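Local coordinates for protein sulfate transporter 4.1, chloroplastic (Arabidopsis thaliana, PDB 7LHV) that cotransports sulfate with protons across a membrane, as a plant member of the SLC26/SulP transporter family, and may play a role in regulating sulfate assimilation, at residues A[468-471]-A[472-476]; A[485-488]-A[489-493]. One frame throughout, in Å; residues are numbered along the deposited sequence.

Contact 1 (A[468-471]-A[472-476]); sequences TSTI and TLFFG
Thr472 folds its hydroxyl back onto the preceding turn of its own helix, where OG1 donates to Thr468 O at 2.8 Å. The backbone N of Thr472 also bonds to Thr468 O, at 2.9 Å, and the two donors reach that oxygen from opposite faces of the carbonyl plane. Such double use of one carbonyl is a familiar way for a threonine in a membrane helix to satisfy its hydroxyl; here the torsion that sets OG1 beside the backbone N (chi1 -52°) makes it possible. With an alanine here, Thr468 O would probably keep the backbone N as its one donor from this residue, and a gap would be likely to open where the threonine meets Phe212 and Ala215. This buried side contrasts with the surface side, where the rings of Phe474 and Phe475 lie. Thr470 CG2 meets the first ring 3.6 Å from Phe474 CD2, whereas Ile471 CG2 stays 4.1 Å from Phe475 CD2. Phe475 N still bonds to Ile471 O, but Phe475 then departs from helical geometry, and Gly476 is the N-cap of the next helix. Thr468, Thr472 and Leu473 pack on helix 206-229, Leu473 and Phe474 meet helix 239-249, and Ile471 leans on helix 477-496.

Contact 2 (A[485-488]-A[489-493]); sequences VGFS and LAFVI. With S1P ((2S,3R,4E)-2-amino-3-hydroxyoctadec-4-en-1-yl dihydrogen phosphate), chain F.
Similar first torsions, chi1 -95° at Phe487 and -85° at Phe491, send two rings one helical turn apart out in the same direction. They lie side by side, and Phe491 CE2 comes to the edge of the Phe487 ring, near its plane, 4.1 Å from Phe487 CD1. The same turn of Phe491 lays its ring beside Phe487 O, the carbonyl that accepts the bond from Phe491 N. The bound sphingosine phosphate spans both rings: its C8 lies over one face of Phe487, offset toward the rim, while its amine N2 is over a face of Phe491. Arg460 adds a cation-pi contact to Phe491. Next to the rings, small residues face the lipid. Ala490 CB approaches the lipid hydroxyl O3 at 3.5 Å, and C13 of the chain comes to 3.7 Å from Gly486 O. Farther along, Ile493 CD1 touches C14. On another side of the helix, Leu489 packs against Leu489 of the second subunit. A regular alpha-helix, its i to i+4 bonds intact, thus serves as one wall of a lipid site beside the dimer interface, with Phe491 and Ala490 at the polar end and Phe487, Gly486 and Ile493 along the hydrocarbon tail.

Overall arrangement
Contacts 1 and 2 show one principle, side chains a helical turn apart shaping a helix surface, on two consecutive helices. Contact 1 is at the end of helix 459-474 and contact 2 is in the following helix 477-496; their centres are about 17 Å apart and their nearest atoms about 6 Å, so they do not touch. The helices themselves meet: the pairing of Ile471 with Ile479 and Val483 is matched by Phe487 and Phe491 of contact 2, which both rest on Leu464. Lipid is near both. Contact 2 lines one sphingosine phosphate site directly, with the side chain of Val485 about 4 Å from another such molecule, whereas the Thr468 side chain is about 6 Å from a bound sphingosine phosphate.

Contact 1 (A[468-471]-A[472-476])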
# COMPACT_ATOMS: atom_id res chain seq x y z
N THR A 468 2.14 -14.33 -10.17
CA THR A 468 0.86 -14.54 -9.49
C THR A 468 0.25 -15.88 -9.87
O THR A 468 -0.22 -16.62 -9.00
CB THR A 468 -0.10 -13.40 -9.82
OG1 THR A 468 0.55 -12.15 -9.59
CG2 THR A 468 -1.33 -13.49 -8.95
N SER A 469 0.28 -16.23 -11.16
CA SER A 469 -0.30 -17.49 -11.59
C SER A 469 0.43 -18.68 -10.98
O SER A 469 -0.20 -19.60 -10.46
CB SER A 469 -0.26 -17.57 -13.12
OG SER A 469 -0.67 -18.86 -13.57
N THR A 470 1.77 -18.66 -11.01
CA THR A 470 2.54 -19.78 -10.48
C THR A 470 2.33 -19.93 -8.97
O THR A 470 2.16 -21.05 -8.47
CB THR A 470 4.02 -19.60 -10.80
OG1 THR A 470 4.20 -19.66 -12.22
CG2 THR A 470 4.84 -20.68 -10.14
N ILE A 471 2.34 -18.82 -8.24
CA ILE A 471 2.21 -18.90 -6.79
C ILE A 471 0.81 -19.35 -6.41
O ILE A 471 0.64 -20.18 -5.50
CB ILE A 471 2.58 -17.55 -6.15
CG1 ILE A 471 4.10 -17.41 -6.09
CG2 ILE A 471 1.99 -17.44 -4.76
CD1 ILE A 471 4.56 -16.09 -5.54
N THR A 472 -0.22 -18.85 -7.10
CA THR A 472 -1.57 -19.32 -6.81
C THR A 472 -1.74 -20.79 -7.19
O THR A 472 -2.48 -21.51 -6.51
CB THR A 472 -2.59 -18.46 -7.55
OG1 THR A 472 -2.35 -17.08 -7.27
CG2 THR A 472 -4.00 -18.81 -7.13
N LEU A 473 -1.06 -21.25 -8.23
CA LEU A 473 -1.17 -22.64 -8.64
C LEU A 473 -0.52 -23.56 -7.61
O LEU A 473 -1.13 -24.56 -7.19
CB LEU A 473 -0.52 -22.82 -10.01
CG LEU A 473 -1.10 -23.88 -10.94
CD1 LEU A 473 -2.50 -23.50 -11.36
CD2 LEU A 473 -0.20 -24.08 -12.15
N PHE A 474 0.71 -23.25 -7.20
CA PHE A 474 1.46 -24.16 -6.34
C PHE A 474 1.19 -23.94 -4.86
O PHE A 474 1.16 -24.91 -4.09
CB PHE A 474 2.96 -24.02 -6.63
CG PHE A 474 3.38 -24.68 -7.90
CD1 PHE A 474 3.55 -26.05 -7.97
CD2 PHE A 474 3.59 -23.93 -9.05
CE1 PHE A 474 3.93 -26.66 -9.14
CE2 PHE A 474 3.97 -24.53 -10.22
CZ PHE A 474 4.15 -25.90 -10.27
N PHE A 475 1.00 -22.70 -4.45
CA PHE A 475 0.65 -22.38 -3.08
C PHE A 475 -0.85 -22.11 -3.00
O PHE A 475 -1.59 -22.30 -3.97
CB PHE A 475 1.49 -21.21 -2.58
CG PHE A 475 2.97 -21.44 -2.69
CD1 PHE A 475 3.66 -22.09 -1.68
CD2 PHE A 475 3.67 -21.03 -3.81
CE1 PHE A 475 5.02 -22.31 -1.78
CE2 PHE A 475 5.03 -21.26 -3.92
CZ PHE A 475 5.70 -21.90 -2.91
N GLY A 476 -1.32 -21.66 -1.85
CA GLY A 476 -2.74 -21.48 -1.65
C GLY A 476 -3.30 -20.31 -2.45
O GLY A 476 -2.58 -19.50 -3.04

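Contact 2 (A[485-488]-A[489-493])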
# COMPACT_ATOMS: atom_id res chain seq x y z
N VAL A 485 -1.43 -8.70 -4.35
CA VAL A 485 -1.72 -7.40 -3.75
C VAL A 485 -0.43 -6.73 -3.29
O VAL A 485 -0.25 -5.51 -3.47
CB VAL A 485 -2.72 -7.55 -2.59
CG1 VAL A 485 -2.88 -6.24 -1.85
CG2 VAL A 485 -4.06 -8.03 -3.12
N GLY A 486 0.49 -7.50 -2.70
CA GLY A 486 1.74 -6.92 -2.25
C GLY A 486 2.59 -6.40 -3.38
O GLY A 486 3.21 -5.35 -3.27
N PHE A 487 2.65 -7.14 -4.49
CA PHE A 487 3.43 -6.68 -5.64
C PHE A 487 2.79 -5.45 -6.28
O PHE A 487 3.50 -4.52 -6.70
CB PHE A 487 3.59 -7.80 -6.66
CG PHE A 487 4.87 -8.56 -6.51
CD1 PHE A 487 6.06 -8.03 -6.96
CD2 PHE A 487 4.88 -9.80 -5.91
CE1 PHE A 487 7.24 -8.73 -6.82
CE2 PHE A 487 6.06 -10.51 -5.76
CZ PHE A 487 7.24 -9.97 -6.22
N SER A 488 1.46 -5.41 -6.35
CA SER A 488 0.79 -4.21 -6.86
C SER A 488 1.08 -3.01 -5.97
O SER A 488 1.36 -1.91 -6.47
CB SER A 488 -0.71 -4.46 -6.96
OG SER A 488 -1.00 -5.39 -7.98
N LEU A 489 1.03 -3.19 -4.65
CA LEU A 489 1.36 -2.11 -3.73
C LEU A 489 2.81 -1.68 -3.88
O LEU A 489 3.13 -0.49 -3.83
CB LEU A 489 1.07 -2.52 -2.29
CG LEU A 489 -0.31 -2.16 -1.75
CD1 LEU A 489 -0.48 -2.71 -0.35
CD2 LEU A 489 -0.49 -0.66 -1.77
N ALA A 490 3.72 -2.65 -4.03
CA ALA A 490 5.13 -2.32 -4.19
C ALA A 490 5.35 -1.48 -5.44
O ALA A 490 6.12 -0.52 -5.42
CB ALA A 490 5.96 -3.60 -4.25
N PHE A 491 4.68 -1.83 -6.54
CA PHE A 491 4.87 -1.07 -7.77
C PHE A 491 4.21 0.30 -7.69
O PHE A 491 4.74 1.28 -8.23
CB PHE A 491 4.36 -1.88 -8.96
CG PHE A 491 5.37 -2.84 -9.49
CD1 PHE A 491 6.50 -2.39 -10.14
CD2 PHE A 491 5.20 -4.20 -9.32
CE1 PHE A 491 7.44 -3.28 -10.61
CE2 PHE A 491 6.14 -5.09 -9.79
CZ PHE A 491 7.26 -4.63 -10.44
N VAL A 492 3.07 0.40 -7.01
CA VAL A 492 2.45 1.71 -6.79
C VAL A 492 3.37 2.60 -5.97
O VAL A 492 3.57 3.78 -6.29
CB VAL A 492 1.08 1.54 -6.11
CG1 VAL A 492 0.64 2.84 -5.47
CG2 VAL A 492 0.05 1.07 -7.11
N ILE A 493 3.97 2.05 -4.91
CA ILE A 493 4.87 2.82 -4.06
C ILE A 493 6.13 3.20 -4.83
O ILE A 493 6.65 4.31 -4.68
CB ILE A 493 5.19 2.03 -2.78
CG1 ILE A 493 3.96 1.97 -1.88
CG2 ILE A 493 6.35 2.65 -2.04
CD1 ILE A 493 4.06 0.96 -0.78
C1 S1P F . 11.92 -4.72 -7.64
O1 S1P F . 12.13 -3.32 -7.89
C2 S1P F . 10.43 -4.77 -7.42
N2 S1P F . 9.94 -3.41 -7.21
C3 S1P F . 9.98 -5.56 -6.19
O3 S1P F . 9.00 -4.73 -5.58
C4 S1P F . 11.09 -5.83 -5.23
C5 S1P F . 10.98 -6.56 -4.14
C6 S1P F . 9.81 -7.29 -3.58
C7 S1P F . 8.86 -6.46 -2.76
C8 S1P F . 7.42 -6.84 -3.00
C9 S1P F . 6.65 -7.16 -1.74
C10 S1P F . 6.12 -5.94 -1.03
C11 S1P F . 5.17 -6.24 0.10
C12 S1P F . 4.40 -5.03 0.59
C13 S1P F . 4.62 -3.80 -0.23
C14 S1P F . 4.38 -2.51 0.51
C15 S1P F . 3.75 -2.70 1.87
C16 S1P F . 4.43 -1.92 2.98
P22 S1P F . 12.17 -2.59 -9.31
O23 S1P F . 12.60 -3.59 -10.35
O24 S1P F . 10.76 -2.18 -9.60
O25 S1P F . 13.06 -1.44 -9.23